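PDB 3HAZ: proline dehydrogenase from Bradyrhizobium japonicum USDA 110, which probably oxidises proline to glutamate in two steps, with an FAD-dependent proline dehydrogenase and an NAD-dependent aldehyde dehydrogenase in one chain. Local coordinates for residues Asp274-Val279 / Ala439-Ala444; Leu604-Ser609 / Ala786-Gly791; Ile754-Ala759 / Leu974-Thr979. All coordinates share one frame; numbering follows the deposited sequence.

How the interactions relate
Interaction 1 belongs to the proline dehydrogenase half of the chain, interactions 2 and 3 to the aldehyde dehydrogenase half. The side chain of Tyr-443 in interaction 1 comes within about 3 Å of the bound FAD. In interaction 2 the side chain of Ser-789 is about 11 Å from NAD and about 10 Å from that of the predicted active-site Cys-794; in interaction 3 the side chain of Ile-758 is about 9 Å from NAD and borders predicted active-site Glu-760. The centres of interactions 2 and 3 are about 30 Å apart, and their segments alternate in sequence. Interaction 1 closes first, its centre about 41 Å from interaction 2's and about 66 Å from interaction 3's.

Interaction 1 (Asp274-Val279 / Ala439-Ala444); sequences DLNFTV and AYRTYA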
ATOM      1  N   ASP A 274       7.543  68.375 -13.535  1.00 24.37           N
ATOM      2  CA  ASP A 274       6.393  67.979 -12.727  1.00 19.32           C
ATOM      3  C   ASP A 274       5.923  66.572 -13.076  1.00 24.39           C
ATOM      4  O   ASP A 274       4.738  66.351 -13.318  1.00 27.42           O
ATOM      5  CB  ASP A 274       5.242  68.971 -12.905  1.00 28.93           C
ATOM      6  CG  ASP A 274       4.189  68.844 -11.819  1.00 36.26           C
ATOM      7  OD1 ASP A 274       4.546  68.434 -10.695  1.00 37.42           O
ATOM      8  OD2 ASP A 274       3.009  69.149 -12.088  1.00 39.95           O
ATOM      9  N   LEU A 275       6.858  65.625 -13.095  1.00 22.36           N
ATOM     10  CA  LEU A 275       6.556  64.243 -13.461  1.00 27.36           C
ATOM     11  C   LEU A 275       6.308  63.360 -12.240  1.00 19.68           C
ATOM     12  O   LEU A 275       6.668  63.711 -11.123  1.00 22.99           O
ATOM     13  CB  LEU A 275       7.705  63.646 -14.287  1.00 24.21           C
ATOM     14  CG  LEU A 275       8.106  64.348 -15.593  1.00 27.55           C
ATOM     15  CD1 LEU A 275       9.307  63.631 -16.206  1.00 24.15           C
ATOM     16  CD2 LEU A 275       6.936  64.409 -16.579  1.00 17.18           C
ATOM     17  N   ASN A 276       5.675  62.218 -12.469  1.00 17.38           N
ATOM     18  CA  ASN A 276       5.640  61.150 -11.487  1.00 16.23           C
ATOM     19  C   ASN A 276       7.002  60.440 -11.534  1.00 25.98           C
ATOM     20  O   ASN A 276       7.464  60.040 -12.605  1.00 24.79           O
ATOM     21  CB  ASN A 276       4.502  60.183 -11.827  1.00 14.42           C
ATOM     22  CG  ASN A 276       4.373  59.029 -10.821  1.00 23.13           C
ATOM     23  OD1 ASN A 276       3.892  57.950 -11.167  1.00 23.30           O
ATOM     24  ND2 ASN A 276       4.800  59.256  -9.582  1.00 22.15           N
ATOM     25  N   PHE A 277       7.644  60.300 -10.380  1.00 23.94           N
ATOM     26  CA  PHE A 277       8.974  59.704 -10.291  1.00 24.98           C
ATOM     27  C   PHE A 277       8.940  58.541  -9.290  1.00 27.75           C
ATOM     28  O   PHE A 277       8.810  58.761  -8.087  1.00 23.05           O
ATOM     29  CB  PHE A 277       9.976  60.783  -9.854  1.00 28.06           C
ATOM     30  CG  PHE A 277      11.406  60.327  -9.838  1.00 22.55           C
ATOM     31  CD1 PHE A 277      12.183  60.385 -10.990  1.00 20.53           C
ATOM     32  CD2 PHE A 277      11.982  59.865  -8.668  1.00 22.31           C
ATOM     33  CE1 PHE A 277      13.504  59.969 -10.979  1.00 22.29           C
ATOM     34  CE2 PHE A 277      13.312  59.448  -8.642  1.00 27.98           C
ATOM     35  CZ  PHE A 277      14.073  59.500  -9.798  1.00 30.03           C
ATOM     36  N   THR A 278       9.054  57.309  -9.784  1.00 20.71           N
ATOM     37  CA  THR A 278       8.851  56.133  -8.937  1.00 25.58           C
ATOM     38  C   THR A 278      10.113  55.290  -8.791  1.00 24.27           C
ATOM     39  O   THR A 278      10.695  54.857  -9.786  1.00 20.10           O
ATOM     40  CB  THR A 278       7.713  55.225  -9.477  1.00 20.33           C
ATOM     41  OG1 THR A 278       6.575  56.023  -9.814  1.00 29.43           O
ATOM     42  CG2 THR A 278       7.306  54.186  -8.431  1.00 18.09           C
ATOM     43  N   VAL A 279      10.533  55.073  -7.547  1.00 18.13           N
ATOM     44  CA  VAL A 279      11.620  54.141  -7.243  1.00 20.17           C
ATOM     45  C   VAL A 279      11.085  52.708  -7.133  1.00 17.48           C
ATOM     46  O   VAL A 279      10.296  52.388  -6.238  1.00 19.92           O
ATOM     47  CB  VAL A 279      12.358  54.526  -5.936  1.00 25.64           C
ATOM     48  CG1 VAL A 279      13.541  53.581  -5.681  1.00 18.23           C
ATOM     49  CG2 VAL A 279      12.830  55.987  -5.995  1.00 19.37           C
ATOM     50  N   ALA A 439      -8.959  56.014 -13.743  1.00 25.69           N
ATOM     51  CA  ALA A 439      -7.691  56.307 -14.382  1.00 23.12           C
ATOM     52  C   ALA A 439      -6.762  55.101 -14.308  1.00 26.12           C
ATOM     53  O   ALA A 439      -6.697  54.417 -13.288  1.00 24.61           O
ATOM     54  CB  ALA A 439      -7.038  57.518 -13.727  1.00 28.32           C
ATOM     55  N   TYR A 440      -6.057  54.838 -15.401  1.00 21.61           N
ATOM     56  CA  TYR A 440      -4.972  53.869 -15.386  1.00 18.70           C
ATOM     57  C   TYR A 440      -3.774  54.342 -16.203  1.00 27.05           C
ATOM     58  O   TYR A 440      -3.919  54.934 -17.274  1.00 23.87           O
ATOM     59  CB  TYR A 440      -5.436  52.480 -15.827  1.00 12.44           C
ATOM     60  CG  TYR A 440      -5.911  52.354 -17.256  1.00 23.30           C
ATOM     61  CD1 TYR A 440      -7.247  52.569 -17.590  1.00 20.14           C
ATOM     62  CD2 TYR A 440      -5.032  51.976 -18.265  1.00 26.24           C
ATOM     63  CE1 TYR A 440      -7.690  52.435 -18.898  1.00 22.35           C
ATOM     64  CE2 TYR A 440      -5.461  51.833 -19.569  1.00 30.07           C
ATOM     65  CZ  TYR A 440      -6.791  52.064 -19.882  1.00 34.50           C
ATOM     66  OH  TYR A 440      -7.206  51.919 -21.185  1.00 28.06           O
ATOM     67  N   ARG A 441      -2.591  54.088 -15.661  1.00 22.76           N
ATOM     68  CA  ARG A 441      -1.335  54.467 -16.276  1.00 20.63           C
ATOM     69  C   ARG A 441      -0.758  53.263 -17.012  1.00 21.69           C
ATOM     70  O   ARG A 441      -0.744  52.150 -16.485  1.00 22.93           O
ATOM     71  CB  ARG A 441      -0.356  54.924 -15.189  1.00 22.52           C
ATOM     72  CG  ARG A 441       1.000  55.395 -15.704  1.00 17.62           C
ATOM     73  CD  ARG A 441       1.844  55.923 -14.552  1.00 23.45           C
ATOM     74  NE  ARG A 441       1.092  56.879 -13.748  1.00 22.89           N
ATOM     75  CZ  ARG A 441       1.169  58.198 -13.897  1.00 27.29           C
ATOM     76  NH1 ARG A 441       1.976  58.718 -14.814  1.00 19.09           N
ATOM     77  NH2 ARG A 441       0.437  58.997 -13.130  1.00 22.88           N
ATOM     78  N   THR A 442      -0.288  53.486 -18.233  1.00 20.22           N
ATOM     79  CA  THR A 442       0.335  52.422 -19.008  1.00 23.38           C
ATOM     80  C   THR A 442       1.828  52.700 -19.135  1.00 24.92           C
ATOM     81  O   THR A 442       2.236  53.779 -19.573  1.00 23.02           O
ATOM     82  CB  THR A 442      -0.328  52.281 -20.396  1.00 25.42           C
ATOM     83  OG1 THR A 442      -1.719  51.991 -20.221  1.00 18.95           O
ATOM     84  CG2 THR A 442       0.306  51.158 -21.200  1.00 23.24           C
ATOM     85  N   TYR A 443       2.643  51.739 -18.712  1.00 19.16           N
ATOM     86  CA  TYR A 443       4.088  51.879 -18.819  1.00 19.79           C
ATOM     87  C   TYR A 443       4.603  51.098 -20.011  1.00 24.84           C
ATOM     88  O   TYR A 443       4.142  49.985 -20.291  1.00 20.88           O
ATOM     89  CB  TYR A 443       4.800  51.341 -17.577  1.00 19.23           C
ATOM     90  CG  TYR A 443       4.723  52.187 -16.329  1.00 18.51           C
ATOM     91  CD1 TYR A 443       5.766  53.033 -15.974  1.00 22.71           C
ATOM     92  CD2 TYR A 443       3.634  52.089 -15.469  1.00 23.21           C
ATOM     93  CE1 TYR A 443       5.714  53.785 -14.806  1.00 24.29           C
ATOM     94  CE2 TYR A 443       3.575  52.828 -14.295  1.00 19.35           C
ATOM     95  CZ  TYR A 443       4.613  53.677 -13.972  1.00 24.85           C
ATOM     96  OH  TYR A 443       4.546  54.416 -12.812  1.00 27.08           O
ATOM     97  N   ALA A 444       5.584  51.680 -20.690  1.00 20.85           N
ATOM     98  CA  ALA A 444       6.288  50.999 -21.766  1.00 25.86           C
ATOM     99  C   ALA A 444       7.716  50.696 -21.330  1.00 18.05           C
ATOM    100  O   ALA A 444       8.386  51.547 -20.732  1.00 21.19           O
ATOM    101  CB  ALA A 444       6.283  51.866 -23.038  1.00 22.72           C
TER
HETATM  102  O   HOH W   1       6.050  56.424 -12.542  1.00 24.22           O
HETATM  103  O   HOH W   2       4.330  54.625  -9.888  1.00 28.16           O
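Asn-276 and Arg-441 meet inside the barrel of the proline dehydrogenase domain, reaching inward from strands whose short axes come no closer than 12.4 Å. Asn-276 CB lies 4.2 Å from Arg-441 NH1, a loose approach. CG stands anti to the backbone N (chi1 -179°), which sends the amide on into the barrel. Its ND2 is hydrogen-bonded to Gly-308 O. Its OD1 hangs over the middle of the Arg-441 guanidinium, 3.9 Å from CZ, with the two planes 60° apart; this is contact over a face, and the N-H groups of Arg-441 are used elsewhere, on Arg-233 O, Ser-193 and Glu-416. OD1 instead accepts from Gln-393 NE2 and from a water at 3.0 Å. That same water donates to Thr-278 OG1 at 2.8 Å and bonds Tyr-443 OH, while a second water joins Thr-278 OG1 (2.6 Å) to Tyr-443 OH (2.9 Å). Arg-341, an FAD-binding residue, also bonds the Tyr-443 hydroxyl, and Tyr-443 itself touches the flavin cofactor. With no direct hydrogen bond between the two segments, water carries the polar link across this buried interior, tying the phenol beside FAD to strand 276-279.

Interaction 2 (Leu604-Ser609 / Ala786-Gly791); sequences LDDALS and AFRSAG
Ser-789 gives its hydroxyl hydrogen to Asp-606, OG to OD2 at 2.7 Å, and this is the one direct hydrogen bond between the two segments. The donor comes down from above the carboxylate, 67° out of its plane. A water makes a second link between the same residues, donating to Asp-606 OD2 at 2.8 Å and accepting from Ser-789 N at 2.8 Å, which leaves OD2 gripped by both the hydroxyl and the water. The other oxygen, OD1, faces the aliphatic part of Arg-788, 3.4 Å from its CD. The guanidinium lies further on: NH1 is 3.9 Å from Asp-605 OD2, a long salt bridge in which the oxygen stands well out of the guanidinium plane, so charge alone is at work.

In the next shell, Arg-793 supplies the salt-bridge partner of Asp-606, NH2 to OD1, and its NE makes a weak hydrogen bond to Ser-789 OG. The buried carboxylate is thus answered on both oxygens. Arg-788 bends at chi2 (86°) and chi3 (54°), which brings its end back toward the two aspartates. Beyond it, residues 789-791 all take left-handed helical backbone angles, and Gly-791 N closes the turn on Arg-788 O at 3.0 Å.

The contact joins the start of helix 604-629 to the turn after helix 775-787 in the aldehyde dehydrogenase domain, with the Ser-789 side chain about 8 Å from that of the NAD-binding Trp-659. Both aspartates lie in the first turn of helix 604-629, which Leu-604 packs against helices 524-536 and 589-598. Across the contact, helix 775-787 ends just before Arg-788, with Ala-786 and Phe-787 resting on Leu-892 of strand 891-897.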
ATOM      1  N   LEU A 604      33.336  38.337   6.747  1.00 27.54           N
ATOM      2  CA  LEU A 604      32.251  37.839   7.586  1.00 27.35           C
ATOM      3  C   LEU A 604      31.424  36.740   6.919  1.00 26.96           C
ATOM      4  O   LEU A 604      31.102  35.739   7.549  1.00 32.01           O
ATOM      5  CB  LEU A 604      31.347  38.979   8.056  1.00 31.58           C
ATOM      6  CG  LEU A 604      30.213  38.573   9.003  1.00 31.25           C
ATOM      7  CD1 LEU A 604      30.752  37.877  10.236  1.00 24.38           C
ATOM      8  CD2 LEU A 604      29.388  39.791   9.395  1.00 36.37           C
ATOM      9  N   ASP A 605      31.087  36.919   5.647  1.00 25.73           N
ATOM     10  CA  ASP A 605      30.260  35.931   4.965  1.00 27.42           C
ATOM     11  C   ASP A 605      31.002  34.623   4.707  1.00 23.47           C
ATOM     12  O   ASP A 605      30.397  33.550   4.727  1.00 27.21           O
ATOM     13  CB  ASP A 605      29.695  36.481   3.655  1.00 33.35           C
ATOM     14  CG  ASP A 605      28.603  35.599   3.091  1.00 43.53           C
ATOM     15  OD1 ASP A 605      27.685  35.232   3.859  1.00 47.53           O
ATOM     16  OD2 ASP A 605      28.664  35.264   1.888  1.00 50.86           O
ATOM     17  N   ASP A 606      32.308  34.712   4.468  1.00 27.63           N
ATOM     18  CA  ASP A 606      33.126  33.517   4.265  1.00 26.60           C
ATOM     19  C   ASP A 606      33.290  32.741   5.560  1.00 23.09           C
ATOM     20  O   ASP A 606      33.294  31.512   5.560  1.00 26.15           O
ATOM     21  CB  ASP A 606      34.501  33.879   3.710  1.00 34.21           C
ATOM     22  CG  ASP A 606      34.457  34.230   2.241  1.00 41.39           C
ATOM     23  OD1 ASP A 606      33.543  33.746   1.538  1.00 40.12           O
ATOM     24  OD2 ASP A 606      35.337  34.987   1.789  1.00 43.21           O
ATOM     25  N   ALA A 607      33.423  33.466   6.665  1.00 19.64           N
ATOM     26  CA  ALA A 607      33.562  32.837   7.972  1.00 24.72           C
ATOM     27  C   ALA A 607      32.262  32.136   8.361  1.00 28.12           C
ATOM     28  O   ALA A 607      32.264  30.960   8.707  1.00 27.22           O
ATOM     29  CB  ALA A 607      33.960  33.869   9.022  1.00 25.57           C
ATOM     30  N   LEU A 608      31.148  32.858   8.283  1.00 28.20           N
ATOM     31  CA  LEU A 608      29.848  32.272   8.586  1.00 23.11           C
ATOM     32  C   LEU A 608      29.586  31.037   7.718  1.00 25.56           C
ATOM     33  O   LEU A 608      29.118  30.002   8.203  1.00 23.14           O
ATOM     34  CB  LEU A 608      28.744  33.303   8.372  1.00 23.16           C
ATOM     35  CG  LEU A 608      27.320  32.758   8.406  1.00 27.00           C
ATOM     36  CD1 LEU A 608      27.030  32.146   9.767  1.00 31.35           C
ATOM     37  CD2 LEU A 608      26.326  33.861   8.081  1.00 19.91           C
ATOM     38  N   SER A 609      29.888  31.155   6.431  1.00 20.59           N
ATOM     39  CA  SER A 609      29.723  30.040   5.512  1.00 23.14           C
ATOM     40  C   SER A 609      30.577  28.830   5.913  1.00 25.21           C
ATOM     41  O   SER A 609      30.122  27.692   5.812  1.00 25.02           O
ATOM     42  CB  SER A 609      30.051  30.467   4.082  1.00 23.45           C
ATOM     43  OG  SER A 609      30.195  29.336   3.247  1.00 33.44           O
ATOM     44  N   ALA A 786      36.545  33.974  -8.849  1.00 22.75           N
ATOM     45  CA  ALA A 786      37.988  34.210  -8.953  1.00 21.63           C
ATOM     46  C   ALA A 786      38.579  35.051  -7.820  1.00 23.43           C
ATOM     47  O   ALA A 786      39.766  34.907  -7.474  1.00 21.77           O
ATOM     48  CB  ALA A 786      38.319  34.838 -10.305  1.00 24.70           C
ATOM     49  N   PHE A 787      37.765  35.928  -7.243  1.00 18.65           N
ATOM     50  CA  PHE A 787      38.286  36.938  -6.321  1.00 21.43           C
ATOM     51  C   PHE A 787      37.762  36.817  -4.893  1.00 18.92           C
ATOM     52  O   PHE A 787      38.385  37.326  -3.963  1.00 20.49           O
ATOM     53  CB  PHE A 787      38.025  38.353  -6.862  1.00 21.38           C
ATOM     54  CG  PHE A 787      38.534  38.570  -8.252  1.00 21.80           C
ATOM     55  CD1 PHE A 787      39.801  38.134  -8.615  1.00 22.21           C
ATOM     56  CD2 PHE A 787      37.754  39.219  -9.203  1.00 22.74           C
ATOM     57  CE1 PHE A 787      40.281  38.333  -9.902  1.00 23.18           C
ATOM     58  CE2 PHE A 787      38.229  39.422 -10.491  1.00 24.76           C
ATOM     59  CZ  PHE A 787      39.502  38.976 -10.837  1.00 20.86           C
ATOM     60  N   ARG A 788      36.624  36.147  -4.720  1.00 26.94           N
ATOM     61  CA  ARG A 788      36.096  35.857  -3.385  1.00 24.37           C
ATOM     62  C   ARG A 788      37.143  35.128  -2.554  1.00 26.32           C
ATOM     63  O   ARG A 788      37.829  34.237  -3.055  1.00 28.95           O
ATOM     64  CB  ARG A 788      34.826  35.008  -3.483  1.00 31.83           C
ATOM     65  CG  ARG A 788      34.342  34.415  -2.169  1.00 37.26           C
ATOM     66  CD  ARG A 788      33.458  35.381  -1.407  1.00 46.72           C
ATOM     67  NE  ARG A 788      32.353  35.863  -2.232  1.00 56.75           N
ATOM     68  CZ  ARG A 788      31.108  35.400  -2.167  1.00 59.85           C
ATOM     69  NH1 ARG A 788      30.797  34.441  -1.304  1.00 62.78           N
ATOM     70  NH2 ARG A 788      30.170  35.905  -2.962  1.00 55.51           N
ATOM     71  N   SER A 789      37.261  35.509  -1.286  1.00 24.61           N
ATOM     72  CA  SER A 789      38.266  34.936  -0.395  1.00 29.58           C
ATOM     73  C   SER A 789      39.672  35.145  -0.953  1.00 27.81           C
ATOM     74  O   SER A 789      40.552  34.311  -0.750  1.00 26.10           O
ATOM     75  CB  SER A 789      38.014  33.440  -0.178  1.00 33.50           C
ATOM     76  OG  SER A 789      36.683  33.203   0.233  1.00 31.10           O
ATOM     77  N   ALA A 790      39.872  36.256  -1.658  1.00 28.58           N
ATOM     78  CA  ALA A 790      41.162  36.556  -2.283  1.00 28.84           C
ATOM     79  C   ALA A 790      41.644  35.407  -3.165  1.00 19.87           C
ATOM     80  O   ALA A 790      42.843  35.174  -3.293  1.00 24.94           O
ATOM     81  CB  ALA A 790      42.215  36.904  -1.223  1.00 30.30           C
ATOM     82  N   GLY A 791      40.701  34.695  -3.774  1.00 21.62           N
ATOM     83  CA  GLY A 791      41.029  33.586  -4.647  1.00 26.32           C
ATOM     84  C   GLY A 791      41.687  32.422  -3.922  1.00 27.44           C
ATOM     85  O   GLY A 791      42.347  31.594  -4.547  1.00 28.23           O
TER
HETATM   86  O   HOH W   3      35.808  37.288   0.268  1.00 27.07           O

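Interaction 3 (Ile754-Ala759 / Leu974-Thr979); sequences IVPLIA and LARFAT
Pro-756 lies against one face of the Arg-976 guanidinium, its CB 3.3 Å above the plane and shifted toward the rim, where NH1 is the nearest atom at 3.5 Å. The two side chains run at a slant to each other, and the contact is flat group on ring carbon with no hydrogen bond. Arg-976 gets there by holding CG anti to its own N (chi1 -163°) and then bending at chi2, which carries the guanidinium over the proline.

Nearer the backbone on the same side chain, Ile-758 slides past in the opposite direction, its CD1 reaching 3.7 Å from Arg-976 CG. That methyl has a second neighbour. It sits over the face of Phe-977, 3.9 Å from the ring centroid and 28° off the ring normal, a CH-pi contact whose closest atom is CZ at 3.6 Å. Ile-758 CD1 thus touches both an arginine methylene and an aromatic face. A serine in place of Arg-976 would probably leave the face of Pro-756 without its flat cover and open a gap beside the Ile-758 methyl. Arg-976 NH2 also lies close to NH1 of Arg-976 of the second subunit, a pair of like charges.

Phe-977 packs edge-to-face with Tyr-973, meets Phe-653 of strand 641-656, and rests on Ala-672 and Ala-673 of helix 664-675. Ile-758 rides on strand 757-760 of the aldehyde dehydrogenase domain, which carries the predicted active-site Glu-760 and pairs in parallel with strand 730-734; segment 974-979 leads into strand 978-986, antiparallel to strand 641-656 in the same mixed sheet.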
ATOM      1  N   ILE A 754      49.502  -1.837   2.455  1.00 33.30           N
ATOM      2  CA  ILE A 754      49.204  -0.704   1.586  1.00 30.73           C
ATOM      3  C   ILE A 754      47.930  -0.073   2.124  1.00 31.34           C
ATOM      4  O   ILE A 754      46.862  -0.677   2.062  1.00 30.82           O
ATOM      5  CB  ILE A 754      48.990  -1.152   0.129  1.00 24.67           C
ATOM      6  CG1 ILE A 754      50.279  -1.752  -0.439  1.00 29.99           C
ATOM      7  CG2 ILE A 754      48.517   0.007  -0.741  1.00 30.57           C
ATOM      8  CD1 ILE A 754      50.095  -2.455  -1.771  1.00 29.24           C
ATOM      9  N   VAL A 755      48.053   1.128   2.680  1.00 26.50           N
ATOM     10  CA  VAL A 755      46.924   1.799   3.310  1.00 27.86           C
ATOM     11  C   VAL A 755      46.307   2.803   2.345  1.00 32.89           C
ATOM     12  O   VAL A 755      46.934   3.182   1.363  1.00 33.51           O
ATOM     13  CB  VAL A 755      47.340   2.496   4.628  1.00 31.41           C
ATOM     14  CG1 VAL A 755      47.893   1.460   5.634  1.00 29.06           C
ATOM     15  CG2 VAL A 755      48.353   3.602   4.358  1.00 26.41           C
ATOM     16  N   PRO A 756      45.063   3.221   2.611  1.00 29.25           N
ATOM     17  CA  PRO A 756      44.388   4.171   1.720  1.00 29.82           C
ATOM     18  C   PRO A 756      44.963   5.580   1.842  1.00 27.06           C
ATOM     19  O   PRO A 756      45.285   6.031   2.944  1.00 26.79           O
ATOM     20  CB  PRO A 756      42.938   4.164   2.226  1.00 33.96           C
ATOM     21  CG  PRO A 756      42.820   2.948   3.124  1.00 35.48           C
ATOM     22  CD  PRO A 756      44.183   2.743   3.691  1.00 31.44           C
ATOM     23  N   LEU A 757      45.099   6.265   0.714  1.00 22.48           N
ATOM     24  CA  LEU A 757      45.395   7.690   0.729  1.00 23.48           C
ATOM     25  C   LEU A 757      44.257   8.435   0.046  1.00 30.29           C
ATOM     26  O   LEU A 757      43.988   8.228  -1.137  1.00 31.36           O
ATOM     27  CB  LEU A 757      46.725   7.998   0.028  1.00 21.16           C
ATOM     28  CG  LEU A 757      47.028   9.478  -0.255  1.00 22.58           C
ATOM     29  CD1 LEU A 757      46.989  10.302   1.022  1.00 24.55           C
ATOM     30  CD2 LEU A 757      48.381   9.655  -0.945  1.00 23.10           C
ATOM     31  N   ILE A 758      43.578   9.287   0.802  1.00 29.09           N
ATOM     32  CA  ILE A 758      42.595  10.195   0.228  1.00 22.77           C
ATOM     33  C   ILE A 758      43.262  11.549   0.144  1.00 30.00           C
ATOM     34  O   ILE A 758      43.619  12.131   1.171  1.00 25.34           O
ATOM     35  CB  ILE A 758      41.344  10.318   1.114  1.00 26.27           C
ATOM     36  CG1 ILE A 758      40.624   8.975   1.206  1.00 31.41           C
ATOM     37  CG2 ILE A 758      40.407  11.392   0.577  1.00 24.03           C
ATOM     38  CD1 ILE A 758      39.511   8.962   2.234  1.00 38.66           C
ATOM     39  N   ALA A 759      43.449  12.041  -1.079  1.00 25.99           N
ATOM     40  CA  ALA A 759      44.187  13.271  -1.287  1.00 29.76           C
ATOM     41  C   ALA A 759      43.432  14.206  -2.219  1.00 31.99           C
ATOM     42  O   ALA A 759      43.186  13.891  -3.387  1.00 26.91           O
ATOM     43  CB  ALA A 759      45.587  12.976  -1.832  1.00 23.70           C
ATOM     44  N   LEU A 974      32.595   7.912   3.382  1.00 17.17           N
ATOM     45  CA  LEU A 974      32.847   7.203   4.633  1.00 17.63           C
ATOM     46  C   LEU A 974      33.413   5.799   4.435  1.00 23.85           C
ATOM     47  O   LEU A 974      34.285   5.364   5.188  1.00 26.81           O
ATOM     48  CB  LEU A 974      31.582   7.152   5.496  1.00 19.24           C
ATOM     49  CG  LEU A 974      31.122   8.504   6.058  1.00 24.41           C
ATOM     50  CD1 LEU A 974      29.981   8.340   7.052  1.00 17.17           C
ATOM     51  CD2 LEU A 974      32.282   9.249   6.700  1.00 28.73           C
ATOM     52  N   ALA A 975      32.910   5.097   3.426  1.00 21.66           N
ATOM     53  CA  ALA A 975      33.315   3.721   3.162  1.00 27.20           C
ATOM     54  C   ALA A 975      34.824   3.597   3.005  1.00 27.27           C
ATOM     55  O   ALA A 975      35.413   2.596   3.408  1.00 22.69           O
ATOM     56  CB  ALA A 975      32.607   3.183   1.918  1.00 22.27           C
ATOM     57  N   ARG A 976      35.444   4.608   2.406  1.00 24.72           N
ATOM     58  CA  ARG A 976      36.892   4.600   2.202  1.00 21.45           C
ATOM     59  C   ARG A 976      37.680   4.566   3.516  1.00 29.16           C
ATOM     60  O   ARG A 976      38.826   4.108   3.543  1.00 25.61           O
ATOM     61  CB  ARG A 976      37.317   5.808   1.370  1.00 25.69           C
ATOM     62  CG  ARG A 976      38.696   5.676   0.762  1.00 28.59           C
ATOM     63  CD  ARG A 976      38.678   4.712  -0.412  1.00 30.68           C
ATOM     64  NE  ARG A 976      39.989   4.651  -1.044  1.00 39.60           N
ATOM     65  CZ  ARG A 976      40.884   3.696  -0.811  1.00 49.92           C
ATOM     66  NH1 ARG A 976      40.603   2.710   0.028  1.00 53.68           N
ATOM     67  NH2 ARG A 976      42.056   3.722  -1.425  1.00 49.67           N
ATOM     68  N   PHE A 977      37.071   5.048   4.601  1.00 24.93           N
ATOM     69  CA  PHE A 977      37.740   5.083   5.905  1.00 23.00           C
ATOM     70  C   PHE A 977      37.592   3.769   6.663  1.00 24.05           C
ATOM     71  O   PHE A 977      38.123   3.615   7.767  1.00 25.67           O
ATOM     72  CB  PHE A 977      37.197   6.219   6.774  1.00 21.83           C
ATOM     73  CG  PHE A 977      37.515   7.596   6.256  1.00 23.08           C
ATOM     74  CD1 PHE A 977      36.723   8.186   5.279  1.00 21.74           C
ATOM     75  CD2 PHE A 977      38.590   8.308   6.758  1.00 23.59           C
ATOM     76  CE1 PHE A 977      37.003   9.466   4.807  1.00 24.58           C
ATOM     77  CE2 PHE A 977      38.880   9.585   6.294  1.00 21.46           C
ATOM     78  CZ  PHE A 977      38.082  10.164   5.314  1.00 24.74           C
ATOM     79  N   ALA A 978      36.854   2.830   6.083  1.00 20.35           N
ATOM     80  CA  ALA A 978      36.576   1.568   6.764  1.00 26.43           C
ATOM     81  C   ALA A 978      37.057   0.368   5.962  1.00 28.30           C
ATOM     82  O   ALA A 978      37.464   0.502   4.811  1.00 22.25           O
ATOM     83  CB  ALA A 978      35.086   1.442   7.068  1.00 23.89           C
ATOM     84  N   THR A 979      37.009  -0.806   6.586  1.00 19.91           N
ATOM     85  CA  THR A 979      37.358  -2.040   5.910  1.00 22.73           C
ATOM     86  C   THR A 979      36.185  -3.007   6.012  1.00 24.45           C
ATOM     87  O   THR A 979      35.461  -3.006   7.009  1.00 23.04           O
ATOM     88  CB  THR A 979      38.650  -2.669   6.514  1.00 31.66           C
ATOM     89  OG1 THR A 979      39.084  -3.764   5.702  1.00 32.68           O
ATOM     90  CG2 THR A 979      38.411  -3.160   7.934  1.00 24.99           C
TER